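Local coordinates for cellulase (PDB 6UI3), which hydrolyses cellulose and probably related polysaccharides as a broad-specificity GH5_4 endoglucanase, this chain being the family 5 TIM-barrel domain of a longer protein, at residues Ile249-Phe253 with Phe289-Ala294; Thr47-Asp53 with Tyr94-Asn98; Phe115-Lys120 with Asn167-Tyr172; His7-Gly13 with Asp140-Lys144. The contacts are given in a common frame with arbitrary orientation. Residues are numbered along the deposited sequence.

Contact 1 of 4, residues Ile249-Phe253 with Phe289-Ala294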
loop_
_atom_site.group_PDB
_atom_site.type_symbol
_atom_site.label_atom_id
_atom_site.label_comp_id
_atom_site.label_asym_id
_atom_site.label_seq_id
_atom_site.Cartn_x
_atom_site.Cartn_y
_atom_site.Cartn_z
ATOM N N ILE A 249 8.436 10.105 14.766
ATOM C CA ILE A 249 7.503 10.260 13.659
ATOM C C ILE A 249 7.698 11.612 12.984
ATOM O O ILE A 249 7.782 11.705 11.752
ATOM C CB ILE A 249 6.059 10.080 14.158
ATOM C CG1 ILE A 249 5.802 8.633 14.572
ATOM C CG2 ILE A 249 5.061 10.512 13.094
ATOM C CD1 ILE A 249 4.558 8.454 15.447
ATOM N N ASP A 250 7.763 12.679 13.778
ATOM C CA ASP A 250 7.882 14.014 13.205
ATOM C C ASP A 250 9.166 14.160 12.391
ATOM O O ASP A 250 9.150 14.717 11.286
ATOM C CB ASP A 250 7.821 15.065 14.313
ATOM C CG ASP A 250 7.751 16.453 13.762
ATOM O OD1 ASP A 250 6.649 16.844 13.342
ATOM O OD2 ASP A 250 8.779 17.152 13.694
ATOM N N LYS A 251 10.289 13.657 12.921
ATOM C CA LYS A 251 11.558 13.738 12.203
ATOM C C LYS A 251 11.480 12.994 10.880
ATOM O O LYS A 251 11.938 13.487 9.840
ATOM C CB LYS A 251 12.677 13.172 13.081
ATOM C CG LYS A 251 14.084 13.156 12.447
ATOM C CD LYS A 251 15.140 12.691 13.435
ATOM C CE LYS A 251 15.083 11.193 13.647
ATOM N NZ LYS A 251 15.946 10.786 14.806
ATOM N N THR A 252 10.888 11.803 10.901
ATOM C CA THR A 252 10.789 10.998 9.689
ATOM C C THR A 252 9.972 11.724 8.637
ATOM O O THR A 252 10.354 11.779 7.466
ATOM C CB THR A 252 10.163 9.636 10.007
ATOM O OG1 THR A 252 10.986 8.908 10.922
ATOM C CG2 THR A 252 9.991 8.779 8.760
ATOM N N PHE A 253 8.834 12.298 9.037
ATOM C CA PHE A 253 7.960 12.953 8.067
ATOM C C PHE A 253 8.575 14.238 7.531
ATOM O O PHE A 253 8.457 14.535 6.336
ATOM C CB PHE A 253 6.556 13.177 8.648
ATOM C CG PHE A 253 5.658 11.980 8.488
ATOM C CD1 PHE A 253 5.563 11.043 9.499
ATOM C CD2 PHE A 253 4.967 11.764 7.301
ATOM C CE1 PHE A 253 4.784 9.924 9.357
ATOM C CE2 PHE A 253 4.191 10.632 7.141
ATOM C CZ PHE A 253 4.093 9.717 8.178
ATOM N N PHE A 289 -1.930 11.747 16.162
ATOM C CA PHE A 289 -0.659 12.420 15.918
ATOM C C PHE A 289 -0.093 12.042 14.558
ATOM O O PHE A 289 0.383 12.896 13.803
ATOM C CB PHE A 289 0.353 12.064 17.013
ATOM C CG PHE A 289 1.648 12.783 16.862
ATOM C CD1 PHE A 289 1.830 14.019 17.435
ATOM C CD2 PHE A 289 2.665 12.263 16.093
ATOM C CE1 PHE A 289 3.017 14.718 17.264
ATOM C CE2 PHE A 289 3.857 12.942 15.938
ATOM C CZ PHE A 289 4.028 14.162 16.508
ATOM N N TYR A 290 -0.094 10.745 14.258
ATOM C CA TYR A 290 0.491 10.236 13.023
ATOM C C TYR A 290 -0.203 10.831 11.810
ATOM O O TYR A 290 0.446 11.382 10.913
ATOM C CB TYR A 290 0.370 8.707 13.026
ATOM C CG TYR A 290 1.166 7.987 11.973
ATOM C CD1 TYR A 290 0.815 8.058 10.626
ATOM C CD2 TYR A 290 2.260 7.222 12.322
ATOM C CE1 TYR A 290 1.549 7.399 9.657
ATOM C CE2 TYR A 290 3.001 6.558 11.350
ATOM C CZ TYR A 290 2.628 6.643 10.018
ATOM O OH TYR A 290 3.335 5.984 9.021
ATOM N N VAL A 291 -1.529 10.733 11.761
ATOM C CA VAL A 291 -2.247 11.232 10.596
ATOM C C VAL A 291 -2.130 12.747 10.505
ATOM O O VAL A 291 -2.012 13.301 9.407
ATOM C CB VAL A 291 -3.700 10.725 10.567
ATOM C CG1 VAL A 291 -4.462 11.319 9.394
ATOM C CG2 VAL A 291 -3.712 9.207 10.475
ATOM N N SER A 292 -2.183 13.457 11.637
ATOM C CA SER A 292 -2.011 14.906 11.586
ATOM C C SER A 292 -0.663 15.282 10.984
ATOM O O SER A 292 -0.573 16.193 10.148
ATOM C CB SER A 292 -2.143 15.501 12.982
ATOM O OG SER A 292 -1.846 16.887 12.949
ATOM N N THR A 293 0.399 14.612 11.414
ATOM C CA THR A 293 1.737 14.913 10.920
ATOM C C THR A 293 1.842 14.616 9.431
ATOM O O THR A 293 2.364 15.428 8.660
ATOM C CB THR A 293 2.769 14.105 11.724
ATOM O OG1 THR A 293 2.652 14.424 13.115
ATOM C CG2 THR A 293 4.183 14.439 11.276
ATOM N N ALA A 294 1.366 13.444 9.003
ATOM C CA ALA A 294 1.396 13.098 7.582
ATOM C C ALA A 294 0.594 14.096 6.751
ATOM O O ALA A 294 1.011 14.489 5.652
ATOM C CB ALA A 294 0.820 11.691 7.408
HETATM O O HOH W 1 4.086 16.532 14.113
#
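Two helical turns, 249-253 and 289-294, run nearly parallel, with their axes 24° apart and 10.0 Å at closest approach. Apolar and aromatic contacts dominate. The edge of the F253 ring meets the face of Y290 in a T-shaped (edge-to-face) pair, with centroids 5.3 Å apart and planes at 84°. F253 also reaches the small A294 (F253 CE2 to A294 CB, 3.5 Å), and A294 N lies over one face of its ring. I249 spreads its two arms: I249 CG2 lies 3.9 Å from F289 CE2, at the edge of that ring, and I249 CD1 lies 4.1 Å from Y290 CD2. T293 adds its methyl, CG2, 3.8 Å from CB of F253.

No direct hydrogen bond links the segments. Instead, water 1 donates to D250 OD1 and to T293 OG1, each at 2.7 Å, while T293 OG1 gives its own proton to F289 O at 2.8 Å. The other carboxylate oxygen of D250 pairs with R254.

These helices, 243-261 and 280-296, are neighbours in the outer layer of the (βα)8 barrel. F253 and Y290 rest on I269 of strand 267-272, Y290 and A294 reach C301 of strand 301-305, and Y290 OH bonds to A223 O.

Contact 2 of 4, residues Thr47-Asp53 with Tyr94-Asn98. With EDO (1,2-ethanediol), chain B.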
loop_
_atom_site.group_PDB
_atom_site.type_symbol
_atom_site.label_atom_id
_atom_site.label_comp_id
_atom_site.label_asym_id
_atom_site.label_seq_id
_atom_site.Cartn_x
_atom_site.Cartn_y
_atom_site.Cartn_z
ATOM N N THR A 47 -14.122 -11.567 0.399
ATOM C CA THR A 47 -14.462 -10.149 0.455
ATOM C C THR A 47 -15.782 -9.873 -0.263
ATOM O O THR A 47 -16.094 -10.490 -1.284
ATOM C CB THR A 47 -13.340 -9.353 -0.213
ATOM O OG1 THR A 47 -12.074 -9.738 0.347
ATOM C CG2 THR A 47 -13.498 -7.872 -0.002
ATOM N N THR A 48 -16.551 -8.911 0.260
ATOM C CA THR A 48 -17.832 -8.521 -0.328
ATOM C C THR A 48 -17.907 -7.013 -0.529
ATOM O O THR A 48 -17.226 -6.233 0.147
ATOM C CB THR A 48 -19.021 -8.936 0.555
ATOM O OG1 THR A 48 -18.955 -8.188 1.774
ATOM C CG2 THR A 48 -19.003 -10.417 0.841
ATOM N N LYS A 49 -18.800 -6.598 -1.428
ATOM C CA LYS A 49 -19.032 -5.172 -1.612
ATOM C C LYS A 49 -19.514 -4.514 -0.322
ATOM O O LYS A 49 -19.141 -3.374 -0.026
ATOM C CB LYS A 49 -20.022 -4.913 -2.750
ATOM C CG LYS A 49 -20.195 -3.413 -3.012
ATOM C CD LYS A 49 -21.070 -3.143 -4.229
ATOM C CE LYS A 49 -21.255 -1.655 -4.462
ATOM N NZ LYS A 49 -22.137 -1.027 -3.449
ATOM N N LYS A 50 -20.353 -5.210 0.453
ATOM C CA LYS A 50 -20.864 -4.630 1.694
ATOM C C LYS A 50 -19.735 -4.219 2.634
ATOM O O LYS A 50 -19.873 -3.240 3.377
ATOM C CB LYS A 50 -21.824 -5.597 2.385
ATOM C CG LYS A 50 -23.171 -5.700 1.698
ATOM C CD LYS A 50 -24.129 -6.603 2.468
ATOM C CE LYS A 50 -25.454 -6.757 1.721
ATOM N NZ LYS A 50 -26.449 -7.585 2.466
ATOM N N MET A 51 -18.615 -4.942 2.634
ATOM C CA MET A 51 -17.479 -4.518 3.453
ATOM C C MET A 51 -16.983 -3.141 3.035
ATOM O O MET A 51 -16.685 -2.292 3.884
ATOM C CB MET A 51 -16.354 -5.547 3.351
ATOM C CG MET A 51 -16.724 -6.884 3.930
ATOM S SD MET A 51 -15.480 -8.151 3.619
ATOM C CE MET A 51 -16.346 -9.624 4.147
ATOM N N PHE A 52 -16.887 -2.911 1.723
ATOM C CA PHE A 52 -16.449 -1.623 1.203
ATOM C C PHE A 52 -17.502 -0.548 1.436
ATOM O O PHE A 52 -17.158 0.594 1.754
ATOM C CB PHE A 52 -16.128 -1.760 -0.287
ATOM C CG PHE A 52 -14.803 -2.420 -0.572
ATOM C CD1 PHE A 52 -14.595 -3.766 -0.288
ATOM C CD2 PHE A 52 -13.770 -1.697 -1.150
ATOM C CE1 PHE A 52 -13.367 -4.364 -0.560
ATOM C CE2 PHE A 52 -12.545 -2.293 -1.425
ATOM C CZ PHE A 52 -12.347 -3.627 -1.127
ATOM N N ASP A 53 -18.786 -0.894 1.293
ATOM C CA ASP A 53 -19.855 0.043 1.622
ATOM C C ASP A 53 -19.694 0.540 3.053
ATOM O O ASP A 53 -19.902 1.726 3.347
ATOM C CB ASP A 53 -21.224 -0.653 1.539
ATOM C CG ASP A 53 -21.612 -1.118 0.146
ATOM O OD1 ASP A 53 -20.977 -0.750 -0.859
ATOM O OD2 ASP A 53 -22.609 -1.874 0.078
ATOM N N TYR A 94 -15.516 -3.247 -6.074
ATOM C CA TYR A 94 -16.184 -2.945 -4.812
ATOM C C TYR A 94 -15.811 -1.542 -4.341
ATOM O O TYR A 94 -16.638 -0.823 -3.765
ATOM C CB TYR A 94 -15.795 -3.943 -3.721
ATOM C CG TYR A 94 -16.188 -5.395 -3.920
ATOM C CD1 TYR A 94 -17.225 -5.771 -4.760
ATOM C CD2 TYR A 94 -15.512 -6.400 -3.228
ATOM C CE1 TYR A 94 -17.569 -7.122 -4.918
ATOM C CE2 TYR A 94 -15.842 -7.738 -3.380
ATOM C CZ TYR A 94 -16.861 -8.091 -4.225
ATOM O OH TYR A 94 -17.201 -9.424 -4.383
ATOM N N ALA A 95 -14.549 -1.150 -4.560
ATOM C CA ALA A 95 -14.088 0.186 -4.202
ATOM C C ALA A 95 -14.569 1.220 -5.208
ATOM O O ALA A 95 -15.130 2.250 -4.830
ATOM C CB ALA A 95 -12.562 0.214 -4.129
ATOM N N LEU A 96 -14.374 0.954 -6.496
ATOM C CA LEU A 96 -14.703 1.967 -7.485
ATOM C C LEU A 96 -16.204 2.248 -7.530
ATOM O O LEU A 96 -16.605 3.383 -7.810
ATOM C CB LEU A 96 -14.208 1.559 -8.871
ATOM C CG LEU A 96 -12.702 1.398 -9.061
ATOM C CD1 LEU A 96 -12.369 1.012 -10.493
ATOM C CD2 LEU A 96 -11.951 2.663 -8.651
ATOM N N ALA A 97 -17.050 1.239 -7.262
ATOM C CA ALA A 97 -18.496 1.454 -7.246
ATOM C C ALA A 97 -18.911 2.365 -6.101
ATOM O O ALA A 97 -20.000 2.948 -6.150
ATOM C CB ALA A 97 -19.242 0.119 -7.155
ATOM N N ASN A 98 -18.073 2.487 -5.070
ATOM C CA ASN A 98 -18.257 3.420 -3.971
ATOM C C ASN A 98 -17.502 4.735 -4.187
ATOM O O ASN A 98 -17.368 5.515 -3.245
ATOM C CB ASN A 98 -17.814 2.752 -2.664
ATOM C CG ASN A 98 -18.894 1.872 -2.065
ATOM O OD1 ASN A 98 -19.910 2.388 -1.616
ATOM N ND2 ASN A 98 -18.683 0.565 -2.039
HETATM C C1 EDO B . -21.249 6.330 -2.760
HETATM O O1 EDO B . -20.895 5.011 -2.316
HETATM C C2 EDO B . -20.404 6.764 -3.959
HETATM O O2 EDO B . -20.707 5.972 -5.115
HETATM O O HOH W 2 -22.178 1.675 -4.460
#
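D53 OD1 takes two strong bonds: N98 ND2 donates to it across the contact at 2.9 Å, and K49 NZ, one turn earlier in the same helix, forms a salt bridge to it, also 2.9 Å. N98 ND2 further donates to Y94 O at 3.0 Å, so this one amide nitrogen joins the backbone of its own segment to D53. Water 2 accepts from K49 NZ at 2.9 Å and donates to A97 O at 3.0 Å. T48 and M51 form a weak capping box at the start of helix 49-58.

Nearby, Y94 CB sits 3.7 Å from the F52 ring centroid in a CH-pi contact, and the Y94 edge meets the F52 face in an offset edge-to-face pair, centroids 5.7 Å apart, planes at 60°. K49 lies over a face of the Y94 ring, its CB 3.5 Å from Y94 CD1.

Helices 49-58 and 82-96 are successive outer helices of the barrel; L96 packs on Y141 in the loop between helix 120-137 and strand 145-148.

Contact 3 of 4, residues Phe115-Lys120 with Asn167-Tyr172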
loop_
_atom_site.group_PDB
_atom_site.type_symbol
_atom_site.label_atom_id
_atom_site.label_comp_id
_atom_site.label_asym_id
_atom_site.label_seq_id
_atom_site.Cartn_x
_atom_site.Cartn_y
_atom_site.Cartn_z
ATOM N N PHE A 115 15.583 -8.940 -4.853
ATOM C CA PHE A 115 16.113 -7.665 -5.351
ATOM C C PHE A 115 17.612 -7.588 -5.098
ATOM O O PHE A 115 18.102 -6.904 -4.198
ATOM C CB PHE A 115 15.330 -6.489 -4.766
ATOM C CG PHE A 115 14.046 -6.226 -5.520
ATOM C CD1 PHE A 115 12.948 -7.067 -5.376
ATOM C CD2 PHE A 115 13.959 -5.177 -6.433
ATOM C CE1 PHE A 115 11.793 -6.876 -6.128
ATOM C CE2 PHE A 115 12.810 -4.976 -7.177
ATOM C CZ PHE A 115 11.725 -5.805 -7.023
ATOM N N ASP A 116 18.350 -8.311 -5.941
ATOM C CA ASP A 116 19.804 -8.391 -5.896
ATOM C C ASP A 116 20.318 -8.601 -7.318
ATOM O O ASP A 116 19.567 -8.942 -8.227
ATOM C CB ASP A 116 20.277 -9.480 -4.914
ATOM C CG ASP A 116 19.583 -10.817 -5.138
ATOM O OD1 ASP A 116 19.673 -11.328 -6.263
ATOM O OD2 ASP A 116 18.925 -11.337 -4.200
ATOM N N GLU A 117 21.622 -8.400 -7.509
ATOM C CA GLU A 117 22.169 -8.529 -8.860
ATOM C C GLU A 117 22.023 -9.941 -9.409
ATOM O O GLU A 117 21.832 -10.119 -10.616
ATOM C CB GLU A 117 23.634 -8.109 -8.899
ATOM C CG GLU A 117 23.833 -6.603 -8.936
ATOM C CD GLU A 117 23.351 -5.977 -10.234
ATOM O OE1 GLU A 117 23.447 -6.638 -11.290
ATOM O OE2 GLU A 117 22.891 -4.819 -10.204
ATOM N N ALA A 118 22.132 -10.954 -8.549
ATOM C CA ALA A 118 22.012 -12.335 -9.000
ATOM C C ALA A 118 20.670 -12.616 -9.670
ATOM O O ALA A 118 20.591 -13.474 -10.552
ATOM C CB ALA A 118 22.226 -13.284 -7.820
ATOM N N HIS A 119 19.606 -11.920 -9.282
ATOM C CA HIS A 119 18.277 -12.168 -9.833
ATOM C C HIS A 119 17.721 -11.001 -10.641
ATOM O O HIS A 119 16.576 -11.074 -11.092
ATOM C CB HIS A 119 17.279 -12.548 -8.731
ATOM C CG HIS A 119 17.694 -13.753 -7.950
ATOM N ND1 HIS A 119 18.536 -13.678 -6.866
ATOM C CD2 HIS A 119 17.399 -15.066 -8.109
ATOM C CE1 HIS A 119 18.758 -14.894 -6.394
ATOM N NE2 HIS A 119 18.066 -15.750 -7.123
ATOM N N LYS A 120 18.511 -9.944 -10.860
ATOM C CA LYS A 120 17.972 -8.712 -11.433
ATOM C C LYS A 120 17.270 -8.948 -12.768
ATOM O O LYS A 120 16.147 -8.477 -12.979
ATOM C CB LYS A 120 19.076 -7.668 -11.593
ATOM C CG LYS A 120 18.592 -6.387 -12.284
ATOM C CD LYS A 120 19.620 -5.284 -12.290
ATOM C CE LYS A 120 20.723 -5.572 -13.273
ATOM N NZ LYS A 120 21.765 -4.500 -13.256
ATOM N N ASN A 167 20.061 -0.249 -5.885
ATOM C CA ASN A 167 20.197 0.035 -7.311
ATOM C C ASN A 167 19.374 -0.929 -8.154
ATOM O O ASN A 167 18.799 -0.531 -9.168
ATOM C CB ASN A 167 21.660 -0.013 -7.752
ATOM C CG ASN A 167 21.806 0.098 -9.260
ATOM O OD1 ASN A 167 21.540 1.153 -9.838
ATOM N ND2 ASN A 167 22.209 -0.994 -9.907
ATOM N N VAL A 168 19.311 -2.206 -7.755
ATOM C CA VAL A 168 18.463 -3.159 -8.474
ATOM C C VAL A 168 17.013 -2.687 -8.458
ATOM O O VAL A 168 16.328 -2.706 -9.482
ATOM C CB VAL A 168 18.608 -4.578 -7.894
ATOM C CG1 VAL A 168 17.562 -5.515 -8.478
ATOM C CG2 VAL A 168 19.975 -5.128 -8.185
ATOM N N LEU A 169 16.529 -2.247 -7.289
ATOM C CA LEU A 169 15.166 -1.731 -7.209
ATOM C C LEU A 169 14.982 -0.502 -8.093
ATOM O O LEU A 169 13.947 -0.354 -8.756
ATOM C CB LEU A 169 14.811 -1.415 -5.760
ATOM C CG LEU A 169 13.471 -0.705 -5.546
ATOM C CD1 LEU A 169 12.317 -1.498 -6.111
ATOM C CD2 LEU A 169 13.267 -0.438 -4.053
ATOM N N ASN A 170 15.966 0.401 -8.112
ATOM C CA ASN A 170 15.855 1.578 -8.972
ATOM C C ASN A 170 15.702 1.167 -10.431
ATOM O O ASN A 170 14.905 1.757 -11.167
ATOM C CB ASN A 170 17.060 2.498 -8.788
ATOM C CG ASN A 170 17.069 3.183 -7.433
ATOM O OD1 ASN A 170 16.029 3.368 -6.795
ATOM N ND2 ASN A 170 18.250 3.558 -6.988
ATOM N N GLU A 171 16.442 0.141 -10.865
ATOM C CA GLU A 171 16.318 -0.331 -12.245
ATOM C C GLU A 171 14.965 -0.990 -12.492
ATOM O O GLU A 171 14.362 -0.804 -13.557
ATOM C CB GLU A 171 17.456 -1.291 -12.581
ATOM C CG GLU A 171 18.835 -0.650 -12.574
ATOM C CD GLU A 171 19.910 -1.592 -13.082
ATOM O OE1 GLU A 171 19.641 -2.316 -14.058
ATOM O OE2 GLU A 171 21.016 -1.611 -12.501
ATOM N N TYR A 172 14.459 -1.752 -11.519
ATOM C CA TYR A 172 13.126 -2.343 -11.632
ATOM C C TYR A 172 12.068 -1.266 -11.816
ATOM O O TYR A 172 11.277 -1.304 -12.763
ATOM C CB TYR A 172 12.837 -3.188 -10.385
ATOM C CG TYR A 172 11.428 -3.736 -10.289
ATOM C CD1 TYR A 172 11.112 -4.981 -10.812
ATOM C CD2 TYR A 172 10.419 -3.019 -9.672
ATOM C CE1 TYR A 172 9.830 -5.496 -10.720
ATOM C CE2 TYR A 172 9.129 -3.527 -9.572
ATOM C CZ TYR A 172 8.843 -4.769 -10.098
ATOM O OH TYR A 172 7.562 -5.315 -10.022
HETATM O O HOH W 3 23.118 -3.152 -8.266
#
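K120 NZ joins the loop to the helix. It forms a salt bridge with E171 OE2 at 3.1 Å, with a weak bond to E171 OE1 at 3.2 Å, and another salt bridge with E117 OE2 at 3.3 Å, so one ammonium is shared by two carboxylates. This charge offsets the closeness of the acids, whose E117 OE2 and E171 OE2 are 4.4 Å apart. N167 ND2 donates to E171 OE2 at 2.9 Å and to water 3, also at 2.9 Å, and the water in turn donates to E117 OE2 at 2.6 Å.

Within the loop, H119 ND1 donates to D116 OD1 at 2.7 Å, and D116 OD2 is held by H155. The Y172 hydroxyl is satisfied by T149 O.

Beside the charges, F115 presents its edge to the face of Y172, centroids 5.1 Å apart and planes at 73°, and F115 CE2 lies 3.7 Å from L169 CD1. V168 fills the middle, CG2 3.6 Å from D116 C and CG1 4.0 Å from K120 CG.

In this TIM barrel the loop from strand 101-105 to helix 120-137 thus packs on helix 163-182 at the strands' C-terminal end, where such barrels carry their active sites.

Contact 4 of 4, residues His7-Gly13 with Asp140-Lys144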
loop_
_atom_site.group_PDB
_atom_site.type_symbol
_atom_site.label_atom_id
_atom_site.label_comp_id
_atom_site.label_asym_id
_atom_site.label_seq_id
_atom_site.Cartn_x
_atom_site.Cartn_y
_atom_site.Cartn_z
ATOM N N HIS A 7 -17.814 -0.489 -14.786
ATOM C CA HIS A 7 -16.688 0.143 -14.133
ATOM C C HIS A 7 -16.463 1.546 -14.694
ATOM O O HIS A 7 -16.698 1.804 -15.878
ATOM C CB HIS A 7 -15.429 -0.712 -14.260
ATOM C CG HIS A 7 -14.903 -0.849 -15.655
ATOM N ND1 HIS A 7 -15.139 -1.958 -16.437
ATOM C CD2 HIS A 7 -14.080 -0.048 -16.376
ATOM C CE1 HIS A 7 -14.522 -1.815 -17.598
ATOM N NE2 HIS A 7 -13.859 -0.671 -17.577
ATOM N N PRO A 8 -16.015 2.478 -13.858
ATOM C CA PRO A 8 -15.785 3.838 -14.348
ATOM C C PRO A 8 -14.558 3.905 -15.239
ATOM O O PRO A 8 -13.595 3.139 -15.084
ATOM C CB PRO A 8 -15.578 4.642 -13.061
ATOM C CG PRO A 8 -15.007 3.659 -12.115
ATOM C CD PRO A 8 -15.703 2.360 -12.423
ATOM N N THR A 9 -14.583 4.883 -16.141
ATOM C CA THR A 9 -13.506 5.125 -17.086
ATOM C C THR A 9 -12.954 6.542 -17.019
ATOM O O THR A 9 -12.017 6.855 -17.759
ATOM C CB THR A 9 -14.010 4.864 -18.509
ATOM O OG1 THR A 9 -15.139 5.711 -18.771
ATOM C CG2 THR A 9 -14.455 3.419 -18.692
ATOM N N GLU A 10 -13.487 7.400 -16.148
ATOM C CA GLU A 10 -13.143 8.817 -16.158
ATOM C C GLU A 10 -11.654 9.037 -15.929
ATOM O O GLU A 10 -11.079 8.551 -14.953
ATOM C CB GLU A 10 -13.910 9.547 -15.048
ATOM C CG GLU A 10 -13.562 11.037 -14.930
ATOM C CD GLU A 10 -14.240 11.732 -13.755
ATOM O OE1 GLU A 10 -14.154 11.234 -12.608
ATOM O OE2 GLU A 10 -14.860 12.790 -13.987
ATOM N N MET A 11 -11.052 9.843 -16.787
ATOM C CA MET A 11 -9.662 10.257 -16.633
ATOM C C MET A 11 -9.655 11.779 -16.561
ATOM O O MET A 11 -9.832 12.462 -17.574
ATOM C CB MET A 11 -8.811 9.734 -17.785
ATOM C CG MET A 11 -7.371 10.243 -17.801
ATOM S SD MET A 11 -6.491 10.073 -16.239
ATOM C CE MET A 11 -6.314 8.314 -16.103
ATOM N N ARG A 12 -9.477 12.313 -15.357
ATOM C CA ARG A 12 -9.429 13.760 -15.190
ATOM C C ARG A 12 -8.114 14.356 -15.671
ATOM O O ARG A 12 -8.058 15.563 -15.923
ATOM C CB ARG A 12 -9.652 14.135 -13.722
ATOM C CG ARG A 12 -11.055 13.840 -13.180
ATOM C CD ARG A 12 -11.091 13.907 -11.657
ATOM N NE ARG A 12 -10.536 12.683 -11.083
ATOM C CZ ARG A 12 -10.399 12.417 -9.787
ATOM N NH1 ARG A 12 -10.750 13.295 -8.855
ATOM N NH2 ARG A 12 -9.925 11.256 -9.406
ATOM N N GLY A 13 -7.060 13.554 -15.784
ATOM C CA GLY A 13 -5.750 14.071 -16.131
ATOM C C GLY A 13 -5.111 14.897 -15.034
ATOM O O GLY A 13 -4.362 15.836 -15.323
ATOM N N ASP A 140 -8.490 0.774 -19.587
ATOM C CA ASP A 140 -9.523 1.806 -19.739
ATOM C C ASP A 140 -10.114 2.271 -18.407
ATOM O O ASP A 140 -11.016 3.118 -18.402
ATOM C CB ASP A 140 -10.617 1.383 -20.745
ATOM C CG ASP A 140 -11.644 0.413 -20.181
ATOM O OD1 ASP A 140 -11.593 0.061 -18.994
ATOM O OD2 ASP A 140 -12.554 0.011 -20.954
ATOM N N TYR A 141 -9.648 1.736 -17.281
ATOM C CA TYR A 141 -10.216 2.070 -15.981
ATOM C C TYR A 141 -9.906 3.512 -15.595
ATOM O O TYR A 141 -8.876 4.082 -15.976
ATOM C CB TYR A 141 -9.668 1.104 -14.922
ATOM C CG TYR A 141 -10.539 -0.108 -14.730
ATOM C CD1 TYR A 141 -10.698 -1.058 -15.738
ATOM C CD2 TYR A 141 -11.244 -0.279 -13.553
ATOM C CE1 TYR A 141 -11.536 -2.137 -15.568
ATOM C CE2 TYR A 141 -12.068 -1.347 -13.363
ATOM C CZ TYR A 141 -12.228 -2.280 -14.368
ATOM O OH TYR A 141 -13.095 -3.336 -14.170
ATOM N N SER A 142 -10.816 4.091 -14.813
ATOM C CA SER A 142 -10.711 5.471 -14.370
ATOM C C SER A 142 -9.444 5.714 -13.548
ATOM O O SER A 142 -8.760 4.796 -13.085
ATOM C CB SER A 142 -11.905 5.826 -13.493
ATOM O OG SER A 142 -11.734 5.289 -12.185
ATOM N N ASP A 143 -9.172 7.005 -13.337
ATOM C CA ASP A 143 -8.036 7.481 -12.565
ATOM C C ASP A 143 -8.136 7.174 -11.081
ATOM O O ASP A 143 -7.181 7.456 -10.352
ATOM C CB ASP A 143 -7.801 8.984 -12.797
ATOM C CG ASP A 143 -8.965 9.862 -12.376
ATOM O OD1 ASP A 143 -9.854 9.419 -11.622
ATOM O OD2 ASP A 143 -8.989 11.039 -12.803
ATOM N N LYS A 144 -9.226 6.582 -10.614
ATOM C CA LYS A 144 -9.272 6.139 -9.225
ATOM C C LYS A 144 -8.591 4.793 -9.016
ATOM O O LYS A 144 -8.364 4.411 -7.866
ATOM C CB LYS A 144 -10.698 6.163 -8.697
ATOM C CG LYS A 144 -11.175 7.606 -8.485
ATOM C CD LYS A 144 -12.215 7.722 -7.403
ATOM C CE LYS A 144 -12.577 9.172 -7.144
ATOM N NZ LYS A 144 -13.327 9.747 -8.281
HETATM O O HOH W 4 -12.565 9.528 -11.124
#
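At the N-terminal end of the barrel strands, the arm of the chain that precedes helix 16-21 crosses the α-to-β turn between helix 120-137 and strand 145-148, the two directions 78° apart. The most elaborate link is a bidentate Arg-carboxylate pair: R12 NE donates to D143 OD2 at 2.8 Å and R12 NH2 to D143 OD1 at 2.9 Å. The backbone nitrogen of R12 donates to the same OD2 at 2.9 Å, so D143 binds both the side chain and the main chain of one residue. Main-chain bonds continue the join, S142 N to P8 O at 3.0 Å and D143 N to E10 O at 2.9 Å. S142 OG accepts from K144 N at 3.2 Å, an ST turn that bends the loop into strand 145-148, one of eight parallel strands in the TIM barrel. At the other end H7 lies flat on Y141 in an offset stack, centroids 3.8 Å apart and planes at 5°, and its NE2 donates to D140 OD1 at 2.8 Å. The Y141 hydroxyl bonds to E89 and N93 of helix 82-96. Water 4 donates to E10 OE1 and D143 OD1, both at 2.8 Å, and accepts from K144 NZ at 3.0 Å; K144 also forms a salt bridge with D99. M11 CE packs on D143 CB at 3.7 Å, and the M11 side chain also touches N186 and K189.

Overall arrangement
Contact 4 opens first, at 7-13, and closes at 140-144, bringing the N-terminal arm to the turn before the fourth barrel strand. Contact 2, between the first two outer helices of the barrel, is nested within this loop and touches contact 4 through L96, which packs on P8, Y141 and K144. Contact 3 crosses contact 4: it starts at 115-120, before contact 4 has closed, and ends at 167-172, joining the loop after the third strand to the helix after the fourth. It lies across the chain's centre from contact 2, about 36 Å away between centres. Contact 1 follows in series and pairs the sixth and seventh outer helices.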